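PDB 6YP1: endoglucanase 1 from Humicola insolens, which hydrolyses internal beta-1,4-glucosidic bonds in cellulose, lichenin and cereal beta-D-glucans as an endoglucanase of glycoside hydrolase family 7. Local coordinates for residues Y147-M151 and T169-D173; C172-V178 and K191-E197; P212-N216 and K322-A328. All blocks are in the same frame, centred on the assembly; numbering follows the deposited sequence.

How the interactions relate
All three contacts involve the large curved sheet of the family 7 catalytic domain, whose strands 143-149, 192-203 and 208-213 lie side by side. Interactions 1 and 2 have centres about 8 Å apart and share Cys172 and Asp173: one segment of the loop leading to strand 177-178 meets the end of strand 143-149, and its continuation meets strand 192-203. Interaction 3 follows later in the chain, its centre about 13 Å from that of interaction 2, and joins it through the backbone pair Glu197-His213. The nucleophile Glu197, in interaction 2, lies on strand 192-203 between its sheet neighbours 143-149 and 208-213, with the disulfide-linked loop 172-176 beside it.

Interaction 1. Residues Y147-M151 and T169-D173; sequences YLSEM and TGYCD
Residues 147-149 are the extended end of strand 143-149. The chain then bends through an inverse gamma turn centred on Glu150, whose carboxylate pairs with Arg338, and the weak bond from Met151 N to Ser149 O (2.9 Å) spans it. Segment 169-173 is irregular and runs at 124° to the first, with closest CA approaches of 5.9 Å for Ser149-Asp173 and 6.0 Å for Met151-Gly170. Thr169 O, hydrogen-bonded to Tyr119 OH, lies 4.0 Å from Met151 CE. Gly170 has phi/psi of 94/11, where a CB would collide with the preceding carbonyl oxygen, and its O lies 3.3 Å from Met151 CG. Tyr171, chi1 t, has its CA-CB bond directed away, yet its ring comes back toward segment 147-151: SD of Met151 (rotamer m, t, p) is 3.9 Å from CD1 of Tyr171 in an oblique Met-aromatic contact, 5.1 Å from the ring centroid. The Tyr171 hydroxyl enters a chain of polar groups on the concave, substrate-facing side of the family 7 jelly-roll sheet, close to the catalytic Glu197: Tyr147 OH, on a p rotamer, hydrogen-bonds Tyr171 OH at 2.7 Å, and Tyr171 OH donates to Asp173 OD2 at 2.6 Å. Asp173 OD2 also accepts a hydrogen bond from a glycerol, probably from the crystallisation liquor. Cys172, extended at -154/163, accepts at its O from OG of Ser149, whose chi1 is m, at 2.9 Å; its SG, bonded to Cys195, packs 3.9 Å from both Met151 CG and Glu150 O. Asp173 is likewise extended (-160/-175), with CB 4.1 Å from Ser149 OG.

Interaction 2. Residues C172-V178 and K191-E197; sequences CDAQCFV and KGSCCNE. With GOL (glycerol), chain B.
Cys172 lays its side chain against strand 192-203, its CB 3.3 Å from Ser193 OG and its SG joined to Cys195 SG at 2.1 Å, both cysteines in the p rotamer and chi3 95°. A second disulfide, Cys176 SG to Cys194 SG (2.1 Å, both m, chi3 127°), ties down the other end of a type I turn from Asp173 to Cys176, the last of which has left-handed angles (55/44). Asp173 OD1 accepts from Gln175 N at 2.9 Å, an Asx turn. At the first residue of the turn, Asp173 bridges Cys194: Cys195 N donates to Asp173 O (3.0 Å), while Asp173 N to Ser193 O is weak (3.4 Å). Beyond the turn, in a loose pairing, Ser193 N donates to Phe177 O (2.8 Å). Gly192 CA lies 3.3 Å from both Cys176 O and Phe177 O; a CB there would clash with Cys176 O. Water 1 fills the space between, bonding Asp173 OD1 (2.8 Å), Ser193 O (2.8 Å) and Phe177 N (2.9 Å). Glu197, extended (t, t), begins the Glu-X-Asp-X-X-Glu motif of family 7, which ends in the proton donor Glu202. Glu197 OE1 accepts from Ala174 N at 2.9 Å and from water 2 at 2.7 Å. A glycerol, probably a crystallisation additive, donates from O2 to Glu197 OE2 (2.8 Å) and from O1 to Asp173 OD2 (2.7 Å), which Tyr171 also bonds. Asp173 OD1 is 4.4 Å from Glu197 OE1; any repulsion would be eased by the Tyr171 hydroxyl, the Ala174 amide and the waters, and the amide bond is consistent with a nucleophile held in place as an acceptor.

Interaction 3. Residues P212-N216 and K322-A328; sequences PHTCN and KYMELGA
Residues 212-213 finish strand 208-213, and the chain continues extended through Thr214 and Cys215 before Asn216 turns (-85/20). Facing it is the last turn of helix 321-325 and its exit. There Gly327, at phi 148°, closes a Schellman motif: Ala328 N bonds Tyr323 O at 2.9 Å, with a weaker bond from Gly327 N to Met324 O (3.4 Å). A CB on Gly327 would strike the preceding carbonyl oxygen. The backbones come closest at Asn216-Leu326 (CA-CA 4.9 Å) and Thr214-Tyr323 (5.5 Å). Thr214 is the main link. In the p rotamer its OG1 donates to Tyr323 O at 2.9 Å, so this carbonyl takes both the Schellman amide and a side-chain hydroxyl from the segment just after the strand; Thr214 CG2 rests 3.3 Å from Ala328 O. Leu326 (m, t) points at segment 212-216, with CB 3.6 Å from Thr214 OG1 and CD2 3.8 Å from Asn216 ND2. The Tyr323 ring, chi1 t, reaches back so that CE1 lies 3.5 Å from Pro212 CG, while its hydroxyl bonds Thr329. The contact thus packs a helix C-terminus onto the end of strand 208-213, which pairs with nucleophile-bearing strand 192-203, and onto the loop that follows; helix 328-338 covers Pro212 and Thr214 through Met332, helix 312-317 flanks Tyr323 at Cys315, and the Cys215-Cys234 disulfide ties this loop to another.

Interaction 1. Residues Y147-M151 and T169-D173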
ATOM      1  N   TYR A 147       0.847   2.906  -0.342  1.00  7.54           N
ATOM      2  CA  TYR A 147       2.015   2.336  -1.001  1.00  7.48           C
ATOM      3  C   TYR A 147       1.771   2.243  -2.487  1.00  7.51           C
ATOM      4  O   TYR A 147       0.684   2.480  -2.997  1.00  8.84           O
ATOM      5  CB  TYR A 147       2.361   0.978  -0.396  1.00  7.97           C
ATOM      6  CG  TYR A 147       1.344  -0.135  -0.520  1.00  7.43           C
ATOM      7  CD1 TYR A 147       0.234  -0.168   0.300  1.00  8.11           C
ATOM      8  CD2 TYR A 147       1.507  -1.141  -1.443  1.00  8.30           C
ATOM      9  CE1 TYR A 147      -0.637  -1.248   0.254  1.00  8.10           C
ATOM     10  CE2 TYR A 147       0.642  -2.212  -1.494  1.00  8.66           C
ATOM     11  CZ  TYR A 147      -0.417  -2.291  -0.621  1.00  7.70           C
ATOM     12  OH  TYR A 147      -1.270  -3.361  -0.624  1.00  8.59           O
ATOM     13  N   LEU A 148       2.852   1.925  -3.204  1.00  7.80           N
ATOM     14  CA  LEU A 148       2.841   1.814  -4.641  1.00  7.88           C
ATOM     15  C   LEU A 148       3.213   0.390  -5.027  1.00  8.02           C
ATOM     16  O   LEU A 148       4.153  -0.174  -4.511  1.00  8.68           O
ATOM     17  CB  LEU A 148       3.860   2.763  -5.249  1.00  9.07           C
ATOM     18  CG  LEU A 148       3.735   4.225  -4.849  1.00 12.16           C
ATOM     19  CD1 LEU A 148       4.915   5.008  -5.328  1.00 12.60           C
ATOM     20  CD2 LEU A 148       2.504   4.799  -5.362  1.00 15.24           C
ATOM     21  N   SER A 149       2.460  -0.145  -5.997  1.00  8.20           N
ATOM     22  CA  SER A 149       2.756  -1.469  -6.586  1.00  8.20           C
ATOM     23  C   SER A 149       2.846  -1.285  -8.106  1.00  7.67           C
ATOM     24  O   SER A 149       2.094  -0.516  -8.679  1.00  8.34           O
ATOM     25  CB  SER A 149       1.690  -2.487  -6.280  1.00  9.29           C
ATOM     26  OG  SER A 149       1.821  -2.995  -4.956  1.00 10.75           O
ATOM     27  N   GLU A 150       3.732  -2.043  -8.754  1.00  7.86           N
ATOM     28  CA  GLU A 150       3.883  -1.938 -10.207  1.00  8.25           C
ATOM     29  C   GLU A 150       2.848  -2.801 -10.945  1.00  8.50           C
ATOM     30  O   GLU A 150       3.187  -3.714 -11.708  1.00  9.90           O
ATOM     31  CB  GLU A 150       5.300  -2.229 -10.675  1.00  9.09           C
ATOM     32  CG  GLU A 150       5.562  -1.588 -12.016  1.00  9.23           C
ATOM     33  CD  GLU A 150       6.864  -1.857 -12.688  1.00 10.24           C
ATOM     34  OE1 GLU A 150       7.762  -2.506 -12.095  1.00 10.77           O
ATOM     35  OE2 GLU A 150       7.000  -1.393 -13.867  1.00 11.45           O
ATOM     36  N   MET A 151       1.590  -2.492 -10.695  1.00  8.42           N
ATOM     37  CA  MET A 151       0.435  -3.119 -11.362  1.00  8.70           C
ATOM     38  C   MET A 151       0.286  -2.532 -12.770  1.00  8.63           C
ATOM     39  O   MET A 151       0.713  -1.393 -13.052  1.00  9.60           O
ATOM     40  CB  MET A 151      -0.806  -2.810 -10.535  1.00  8.73           C
ATOM     41  CG  MET A 151      -0.806  -3.499  -9.179  1.00  8.87           C
ATOM     42  SD  MET A 151      -1.945  -2.830  -7.959  1.00  9.22           S
ATOM     43  CE  MET A 151      -3.510  -2.981  -8.779  1.00  9.51           C
ATOM     44  N   THR A 169      -8.687  -5.240 -10.727  1.00  7.67           N
ATOM     45  CA  THR A 169      -7.870  -6.392 -11.073  1.00  7.52           C
ATOM     46  C   THR A 169      -6.386  -6.045 -11.118  1.00  7.68           C
ATOM     47  O   THR A 169      -5.998  -4.891 -11.293  1.00  8.39           O
ATOM     48  CB  THR A 169      -8.316  -7.064 -12.382  1.00  8.23           C
ATOM     49  OG1 THR A 169      -8.052  -6.207 -13.492  1.00  8.56           O
ATOM     50  CG2 THR A 169      -9.777  -7.448 -12.385  1.00  8.71           C
ATOM     51  N   GLY A 170      -5.553  -7.099 -11.043  1.00  8.31           N
ATOM     52  CA  GLY A 170      -4.135  -6.936 -11.302  1.00  8.09           C
ATOM     53  C   GLY A 170      -3.224  -6.698 -10.109  1.00  7.96           C
ATOM     54  O   GLY A 170      -2.054  -6.369 -10.300  1.00  8.75           O
ATOM     55  N   TYR A 171      -3.703  -6.866  -8.884  1.00  8.06           N
ATOM     56  CA  TYR A 171      -2.859  -6.629  -7.706  1.00  7.58           C
ATOM     57  C   TYR A 171      -1.624  -7.518  -7.724  1.00  7.62           C
ATOM     58  O   TYR A 171      -1.681  -8.723  -8.048  1.00  8.42           O
ATOM     59  CB  TYR A 171      -3.648  -6.849  -6.420  1.00  8.59           C
ATOM     60  CG  TYR A 171      -2.830  -6.507  -5.190  1.00  8.20           C
ATOM     61  CD1 TYR A 171      -2.489  -5.202  -4.932  1.00  8.10           C
ATOM     62  CD2 TYR A 171      -2.331  -7.494  -4.378  1.00  8.65           C
ATOM     63  CE1 TYR A 171      -1.710  -4.885  -3.832  1.00  8.11           C
ATOM     64  CE2 TYR A 171      -1.558  -7.201  -3.258  1.00  8.76           C
ATOM     65  CZ  TYR A 171      -1.228  -5.875  -3.001  1.00  7.98           C
ATOM     66  OH  TYR A 171      -0.443  -5.535  -1.923  1.00  8.85           O
ATOM     67  N   CYS A 172      -0.513  -6.952  -7.249  1.00  7.92           N
ATOM     68  CA  CYS A 172       0.718  -7.671  -6.963  1.00  7.93           C
ATOM     69  C   CYS A 172       1.479  -6.893  -5.890  1.00  7.91           C
ATOM     70  O   CYS A 172       1.171  -5.705  -5.668  1.00  8.44           O
ATOM     71  CB  CYS A 172       1.585  -7.794  -8.248  1.00  8.39           C
ATOM     72  SG  CYS A 172       1.954  -6.218  -9.040  1.00  9.61           S
ATOM     73  N   ASP A 173       2.433  -7.542  -5.250  1.00  7.94           N
ATOM     74  CA  ASP A 173       3.315  -6.844  -4.304  1.00  8.64           C
ATOM     75  C   ASP A 173       4.568  -7.692  -4.133  1.00  7.93           C
ATOM     76  O   ASP A 173       4.754  -8.711  -4.804  1.00  8.79           O
ATOM     77  CB  ASP A 173       2.572  -6.498  -3.018  1.00  8.46           C
ATOM     78  CG  ASP A 173       2.126  -7.665  -2.161  1.00  8.68           C
ATOM     79  OD1 ASP A 173       2.769  -8.753  -2.287  1.00  8.84           O
ATOM     80  OD2 ASP A 173       1.166  -7.491  -1.364  1.00  9.87           O
TER

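Interaction 2. Residues C172-V178 and K191-E197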
ATOM      1  N   CYS A 172      -0.513  -6.952  -7.249  1.00  7.92           N
ATOM      2  CA  CYS A 172       0.718  -7.671  -6.963  1.00  7.93           C
ATOM      3  C   CYS A 172       1.479  -6.893  -5.890  1.00  7.91           C
ATOM      4  O   CYS A 172       1.171  -5.705  -5.668  1.00  8.44           O
ATOM      5  CB  CYS A 172       1.585  -7.794  -8.248  1.00  8.39           C
ATOM      6  SG  CYS A 172       1.954  -6.218  -9.040  1.00  9.61           S
ATOM      7  N   ASP A 173       2.433  -7.542  -5.250  1.00  7.94           N
ATOM      8  CA  ASP A 173       3.315  -6.844  -4.304  1.00  8.64           C
ATOM      9  C   ASP A 173       4.568  -7.692  -4.133  1.00  7.93           C
ATOM     10  O   ASP A 173       4.754  -8.711  -4.804  1.00  8.79           O
ATOM     11  CB  ASP A 173       2.572  -6.498  -3.018  1.00  8.46           C
ATOM     12  CG  ASP A 173       2.126  -7.665  -2.161  1.00  8.68           C
ATOM     13  OD1 ASP A 173       2.769  -8.753  -2.287  1.00  8.84           O
ATOM     14  OD2 ASP A 173       1.166  -7.491  -1.364  1.00  9.87           O
ATOM     15  N   ALA A 174       5.435  -7.255  -3.228  1.00  8.19           N
ATOM     16  CA  ALA A 174       6.743  -7.897  -3.072  1.00  8.70           C
ATOM     17  C   ALA A 174       6.698  -9.171  -2.270  1.00  8.78           C
ATOM     18  O   ALA A 174       7.748  -9.793  -2.078  1.00  9.79           O
ATOM     19  CB  ALA A 174       7.753  -6.916  -2.504  1.00  9.71           C
ATOM     20  N   GLN A 175       5.520  -9.606  -1.821  1.00  8.49           N
ATOM     21  CA  GLN A 175       5.367 -10.878  -1.103  1.00  8.96           C
ATOM     22  C   GLN A 175       5.064 -12.039  -2.007  1.00  8.95           C
ATOM     23  O   GLN A 175       5.124 -13.199  -1.515  1.00 10.10           O
ATOM     24  CB  GLN A 175       4.301 -10.785  -0.021  1.00 10.12           C
ATOM     25  CG  GLN A 175       4.555  -9.711   1.013  1.00 11.06           C
ATOM     26  CD  GLN A 175       5.907  -9.718   1.659  1.00 12.54           C
ATOM     27  OE1 GLN A 175       6.376 -10.745   2.108  1.00 14.80           O
ATOM     28  NE2 GLN A 175       6.527  -8.525   1.782  1.00 13.35           N
ATOM     29  N   CYS A 176       4.743 -11.834  -3.264  1.00  9.06           N
ATOM     30  CA  CYS A 176       4.546 -12.941  -4.210  1.00  9.50           C
ATOM     31  C   CYS A 176       3.479 -13.955  -3.690  1.00  9.48           C
ATOM     32  O   CYS A 176       3.650 -15.163  -3.864  1.00 10.19           O
ATOM     33  CB  CYS A 176       5.871 -13.667  -4.469  1.00 10.04           C
ATOM     34  SG  CYS A 176       7.118 -12.724  -5.367  1.00 10.90           S
ATOM     35  N   PHE A 177       2.375 -13.422  -3.177  1.00  9.31           N
ATOM     36  CA  PHE A 177       1.318 -14.301  -2.681  1.00  9.61           C
ATOM     37  C   PHE A 177       0.550 -14.951  -3.818  1.00  9.06           C
ATOM     38  O   PHE A 177       0.366 -14.419  -4.909  1.00  9.45           O
ATOM     39  CB  PHE A 177       0.343 -13.474  -1.851  1.00 10.44           C
ATOM     40  CG  PHE A 177       0.868 -12.911  -0.551  1.00 11.00           C
ATOM     41  CD1 PHE A 177       1.517 -13.734   0.373  1.00 13.31           C
ATOM     42  CD2 PHE A 177       0.647 -11.588  -0.250  1.00 12.15           C
ATOM     43  CE1 PHE A 177       1.901 -13.263   1.602  1.00 15.29           C
ATOM     44  CE2 PHE A 177       1.025 -11.101   1.011  1.00 14.26           C
ATOM     45  CZ  PHE A 177       1.676 -11.938   1.890  1.00 15.26           C
ATOM     46  N   VAL A 178       0.031 -16.144  -3.518  1.00  9.20           N
ATOM     47  CA  VAL A 178      -0.832 -16.897  -4.434  1.00  8.81           C
ATOM     48  C   VAL A 178      -2.259 -16.446  -4.236  1.00  9.38           C
ATOM     49  O   VAL A 178      -2.815 -16.581  -3.155  1.00 11.40           O
ATOM     50  CB  VAL A 178      -0.707 -18.407  -4.210  1.00  9.75           C
ATOM     51  CG1 VAL A 178      -1.636 -19.170  -5.142  1.00 10.86           C
ATOM     52  CG2 VAL A 178       0.715 -18.869  -4.397  1.00 11.52           C
ATOM     53  N   LYS A 191       0.527 -19.881  -9.185  1.00  9.65           N
ATOM     54  CA  LYS A 191       1.689 -18.985  -9.145  1.00  9.74           C
ATOM     55  C   LYS A 191       1.491 -17.880  -8.101  1.00  9.10           C
ATOM     56  O   LYS A 191       0.336 -17.576  -7.726  1.00  9.67           O
ATOM     57  CB  LYS A 191       1.896 -18.393 -10.517  1.00 10.79           C
ATOM     58  CG  LYS A 191       2.128 -19.367 -11.626  1.00 15.79           C
ATOM     59  CD  LYS A 191       3.352 -19.550 -12.159  1.00 30.02           C
ATOM     60  CE  LYS A 191       3.475 -20.501 -13.301  1.00 24.29           C
ATOM     61  NZ  LYS A 191       3.818 -19.998 -14.647  1.00 32.67           N
ATOM     62  N   GLY A 192       2.577 -17.254  -7.679  1.00  9.65           N
ATOM     63  CA  GLY A 192       2.471 -16.049  -6.869  1.00  9.23           C
ATOM     64  C   GLY A 192       2.483 -14.780  -7.700  1.00  9.49           C
ATOM     65  O   GLY A 192       2.993 -14.781  -8.837  1.00 10.43           O
ATOM     66  N   SER A 193       1.965 -13.686  -7.141  1.00  9.02           N
ATOM     67  CA  SER A 193       1.796 -12.427  -7.860  1.00  8.89           C
ATOM     68  C   SER A 193       2.833 -11.382  -7.359  1.00  8.48           C
ATOM     69  O   SER A 193       2.621 -10.794  -6.309  1.00  9.43           O
ATOM     70  CB  SER A 193       0.396 -11.918  -7.666  1.00  9.37           C
ATOM     71  OG  SER A 193       0.238 -10.777  -8.496  1.00 10.20           O
ATOM     72  N   CYS A 194       3.891 -11.229  -8.100  1.00  8.38           N
ATOM     73  CA  CYS A 194       5.056 -10.482  -7.614  1.00  9.16           C
ATOM     74  C   CYS A 194       5.222  -9.149  -8.336  1.00  8.62           C
ATOM     75  O   CYS A 194       5.107  -9.119  -9.583  1.00  9.60           O
ATOM     76  CB  CYS A 194       6.334 -11.266  -7.950  1.00  9.88           C
ATOM     77  SG  CYS A 194       6.455 -12.951  -7.344  1.00 10.95           S
ATOM     78  N   CYS A 195       5.589  -8.093  -7.642  1.00  8.26           N
ATOM     79  CA  CYS A 195       6.087  -6.883  -8.318  1.00  8.87           C
ATOM     80  C   CYS A 195       6.797  -5.986  -7.317  1.00  8.42           C
ATOM     81  O   CYS A 195       6.557  -6.056  -6.100  1.00  9.05           O
ATOM     82  CB  CYS A 195       5.001  -6.095  -9.062  1.00  9.45           C
ATOM     83  SG  CYS A 195       3.624  -5.531  -8.022  1.00  9.39           S
ATOM     84  N   ASN A 196       7.599  -5.083  -7.860  1.00  8.56           N
ATOM     85  CA  ASN A 196       8.220  -3.994  -7.124  1.00  8.71           C
ATOM     86  C   ASN A 196       7.137  -3.246  -6.332  1.00  8.57           C
ATOM     87  O   ASN A 196       6.026  -3.010  -6.832  1.00  9.13           O
ATOM     88  CB  ASN A 196       8.884  -3.008  -8.099  1.00  9.65           C
ATOM     89  CG  ASN A 196      10.214  -3.498  -8.635  1.00 11.63           C
ATOM     90  OD1 ASN A 196      11.258  -3.337  -7.966  1.00 12.54           O
ATOM     91  ND2 ASN A 196      10.261  -3.979  -9.824  1.00 18.11           N
ATOM     92  N   GLU A 197       7.516  -2.824  -5.127  1.00  8.18           N
ATOM     93  CA  GLU A 197       6.581  -2.241  -4.172  1.00  8.42           C
ATOM     94  C   GLU A 197       7.320  -1.167  -3.385  1.00  7.94           C
ATOM     95  O   GLU A 197       8.325  -1.450  -2.766  1.00  9.46           O
ATOM     96  CB  GLU A 197       6.045  -3.304  -3.268  1.00  8.85           C
ATOM     97  CG  GLU A 197       5.084  -2.811  -2.192  1.00 10.18           C
ATOM     98  CD  GLU A 197       4.712  -3.839  -1.151  1.00 10.39           C
ATOM     99  OE1 GLU A 197       4.971  -5.044  -1.393  1.00 11.39           O
ATOM    100  OE2 GLU A 197       4.060  -3.500  -0.149  1.00 11.51           O
TER
HETATM  101  C1  GOL B 701       1.296  -5.272   1.231  1.00 26.95           C
HETATM  102  O1  GOL B 701       1.991  -6.636   1.116  1.00 19.63           O
HETATM  103  C2  GOL B 701       1.722  -4.550   2.376  1.00 25.68           C
HETATM  104  O2  GOL B 701       3.133  -4.314   2.349  1.00 23.57           O
HETATM  105  C3  GOL B 701       1.065  -3.214   2.683  1.00 14.60           C
HETATM  106  O3  GOL B 701       1.113  -3.059   4.088  1.00 14.40           O
HETATM  107  O   HOH W   1       1.516 -10.730  -3.767  1.00  9.40           O
HETATM  108  O   HOH W   2       4.729  -6.398   0.905  1.00 18.19           O

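Interaction 3. Residues P212-N216 and K322-A328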
ATOM      1  N   PRO A 212      11.264   0.826   0.653  1.00  8.32           N
ATOM      2  CA  PRO A 212      11.269   0.304  -0.707  1.00  8.33           C
ATOM      3  C   PRO A 212      11.526  -1.212  -0.689  1.00  8.09           C
ATOM      4  O   PRO A 212      12.320  -1.697   0.108  1.00  9.22           O
ATOM      5  CB  PRO A 212      12.412   1.093  -1.352  1.00  9.32           C
ATOM      6  CG  PRO A 212      13.387   1.318  -0.239  1.00  9.23           C
ATOM      7  CD  PRO A 212      12.500   1.563   0.973  1.00  9.49           C
ATOM      8  N   HIS A 213      10.865  -1.900  -1.632  1.00  8.26           N
ATOM      9  CA  HIS A 213      11.058  -3.359  -1.851  1.00  9.01           C
ATOM     10  C   HIS A 213      11.309  -3.587  -3.336  1.00  8.49           C
ATOM     11  O   HIS A 213      10.401  -3.359  -4.164  1.00 10.29           O
ATOM     12  CB  HIS A 213       9.801  -4.172  -1.456  1.00  9.05           C
ATOM     13  CG  HIS A 213       9.433  -4.144  -0.028  1.00  8.90           C
ATOM     14  ND1 HIS A 213       9.464  -5.274   0.776  1.00  9.10           N
ATOM     15  CD2 HIS A 213       8.932  -3.139   0.757  1.00  9.50           C
ATOM     16  CE1 HIS A 213       9.031  -4.958   2.001  1.00  9.71           C
ATOM     17  NE2 HIS A 213       8.693  -3.672   2.022  1.00 10.29           N
ATOM     18  N   THR A 214      12.472  -4.050  -3.691  1.00  8.63           N
ATOM     19  CA  THR A 214      12.813  -4.339  -5.102  1.00  8.87           C
ATOM     20  C   THR A 214      12.429  -5.742  -5.492  1.00  8.93           C
ATOM     21  O   THR A 214      12.406  -6.711  -4.679  1.00 10.40           O
ATOM     22  CB  THR A 214      14.305  -4.082  -5.315  1.00  9.66           C
ATOM     23  OG1 THR A 214      14.995  -4.828  -4.311  1.00 10.12           O
ATOM     24  CG2 THR A 214      14.610  -2.622  -5.294  1.00 11.02           C
ATOM     25  N   CYS A 215      12.193  -5.939  -6.786  1.00  9.36           N
ATOM     26  CA  CYS A 215      12.183  -7.224  -7.450  1.00  9.62           C
ATOM     27  C   CYS A 215      13.050  -7.130  -8.678  1.00  9.63           C
ATOM     28  O   CYS A 215      13.155  -6.045  -9.244  1.00 11.10           O
ATOM     29  CB  CYS A 215      10.784  -7.640  -7.857  1.00 10.55           C
ATOM     30  SG  CYS A 215       9.533  -7.648  -6.553  1.00 11.39           S
ATOM     31  N   ASN A 216      13.585  -8.240  -9.146  1.00  9.72           N
ATOM     32  CA  ASN A 216      14.398  -8.216 -10.387  1.00 10.24           C
ATOM     33  C   ASN A 216      13.548  -8.323 -11.649  1.00 10.60           C
ATOM     34  O   ASN A 216      14.103  -8.651 -12.699  1.00 16.88           O
ATOM     35  CB  ASN A 216      15.519  -9.263 -10.309  1.00 11.79           C
ATOM     36  CG  ASN A 216      15.035 -10.687 -10.289  1.00 13.47           C
ATOM     37  OD1 ASN A 216      13.823 -10.927 -10.380  1.00 15.11           O
ATOM     38  ND2 ASN A 216      16.015 -11.619 -10.205  1.00 16.06           N
ATOM     39  N   LYS A 322      18.477  -8.718   0.159  1.00 10.73           N
ATOM     40  CA  LYS A 322      17.726  -8.922  -1.081  1.00 10.18           C
ATOM     41  C   LYS A 322      17.375  -7.603  -1.744  1.00  9.98           C
ATOM     42  O   LYS A 322      17.353  -7.552  -2.986  1.00 10.75           O
ATOM     43  CB  LYS A 322      16.512  -9.794  -0.823  1.00 10.88           C
ATOM     44  CG  LYS A 322      16.796 -11.220  -0.351  1.00 13.30           C
ATOM     45  CD  LYS A 322      17.442 -12.124  -1.442  1.00 15.93           C
ATOM     46  CE  LYS A 322      16.486 -12.397  -2.609  1.00 16.98           C
ATOM     47  NZ  LYS A 322      16.999 -13.188  -3.694  1.00 19.21           N
ATOM     48  N   TYR A 323      17.099  -6.562  -0.986  1.00  9.67           N
ATOM     49  CA  TYR A 323      16.869  -5.228  -1.551  1.00  9.15           C
ATOM     50  C   TYR A 323      18.019  -4.868  -2.497  1.00  9.47           C
ATOM     51  O   TYR A 323      17.812  -4.415  -3.628  1.00 10.01           O
ATOM     52  CB  TYR A 323      16.767  -4.183  -0.429  1.00  9.61           C
ATOM     53  CG  TYR A 323      16.675  -2.792  -0.952  1.00  9.07           C
ATOM     54  CD1 TYR A 323      15.489  -2.307  -1.415  1.00  9.63           C
ATOM     55  CD2 TYR A 323      17.751  -1.929  -0.961  1.00 10.10           C
ATOM     56  CE1 TYR A 323      15.376  -1.014  -1.853  1.00 10.08           C
ATOM     57  CE2 TYR A 323      17.670  -0.617  -1.387  1.00 10.16           C
ATOM     58  CZ  TYR A 323      16.459  -0.134  -1.840  1.00 10.03           C
ATOM     59  OH  TYR A 323      16.257   1.160  -2.182  1.00 10.77           O
ATOM     60  N   MET A 324      19.252  -5.008  -1.989  1.00 10.06           N
ATOM     61  CA  MET A 324      20.430  -4.644  -2.769  1.00 10.77           C
ATOM     62  C   MET A 324      20.629  -5.559  -3.957  1.00 11.22           C
ATOM     63  O   MET A 324      20.876  -5.100  -5.090  1.00 13.62           O
ATOM     64  CB  MET A 324      21.673  -4.664  -1.857  1.00 11.89           C
ATOM     65  CG  MET A 324      21.660  -3.614  -0.757  1.00 12.44           C
ATOM     66  SD  MET A 324      21.503  -1.894  -1.311  1.00 13.55           S
ATOM     67  CE  MET A 324      23.047  -1.690  -2.195  1.00 14.97           C
ATOM     68  N   GLU A 325      20.463  -6.847  -3.770  1.00 11.34           N
ATOM     69  CA  GLU A 325      20.722  -7.828  -4.827  1.00 12.41           C
ATOM     70  C   GLU A 325      19.712  -7.659  -5.962  1.00 11.66           C
ATOM     71  O   GLU A 325      20.114  -7.870  -7.153  1.00 13.95           O
ATOM     72  CB  GLU A 325      20.602  -9.247  -4.290  1.00 14.70           C
ATOM     73  CG  GLU A 325      20.765 -10.324  -5.266  1.00 25.00           C
ATOM     74  CD  GLU A 325      20.166 -11.614  -4.826  1.00 52.26           C
ATOM     75  OE1 GLU A 325      20.028 -12.436  -5.692  1.00 31.09           O
ATOM     76  OE2 GLU A 325      20.304 -11.824  -3.740  1.00 54.48           O
ATOM     77  N   LEU A 326      18.495  -7.318  -5.676  1.00 10.71           N
ATOM     78  CA  LEU A 326      17.391  -7.306  -6.654  1.00 10.99           C
ATOM     79  C   LEU A 326      17.236  -5.948  -7.339  1.00 11.55           C
ATOM     80  O   LEU A 326      16.320  -5.800  -8.134  1.00 14.38           O
ATOM     81  CB  LEU A 326      16.109  -7.804  -6.021  1.00 10.40           C
ATOM     82  CG  LEU A 326      16.139  -9.226  -5.538  1.00 10.30           C
ATOM     83  CD1 LEU A 326      14.915  -9.503  -4.710  1.00 11.44           C
ATOM     84  CD2 LEU A 326      16.251 -10.226  -6.707  1.00 11.86           C
ATOM     85  N   GLY A 327      18.109  -4.982  -7.052  1.00 11.61           N
ATOM     86  CA  GLY A 327      18.150  -3.732  -7.848  1.00 11.92           C
ATOM     87  C   GLY A 327      18.554  -2.495  -7.066  1.00 10.28           C
ATOM     88  O   GLY A 327      18.882  -1.494  -7.675  1.00 11.06           O
ATOM     89  N   ALA A 328      18.496  -2.556  -5.728  1.00 10.26           N
ATOM     90  CA  ALA A 328      18.882  -1.423  -4.885  1.00 10.39           C
ATOM     91  C   ALA A 328      18.039  -0.197  -5.185  1.00  9.97           C
ATOM     92  O   ALA A 328      16.937  -0.288  -5.739  1.00 10.21           O
ATOM     93  CB  ALA A 328      20.386  -1.190  -4.975  1.00 11.52           C
TER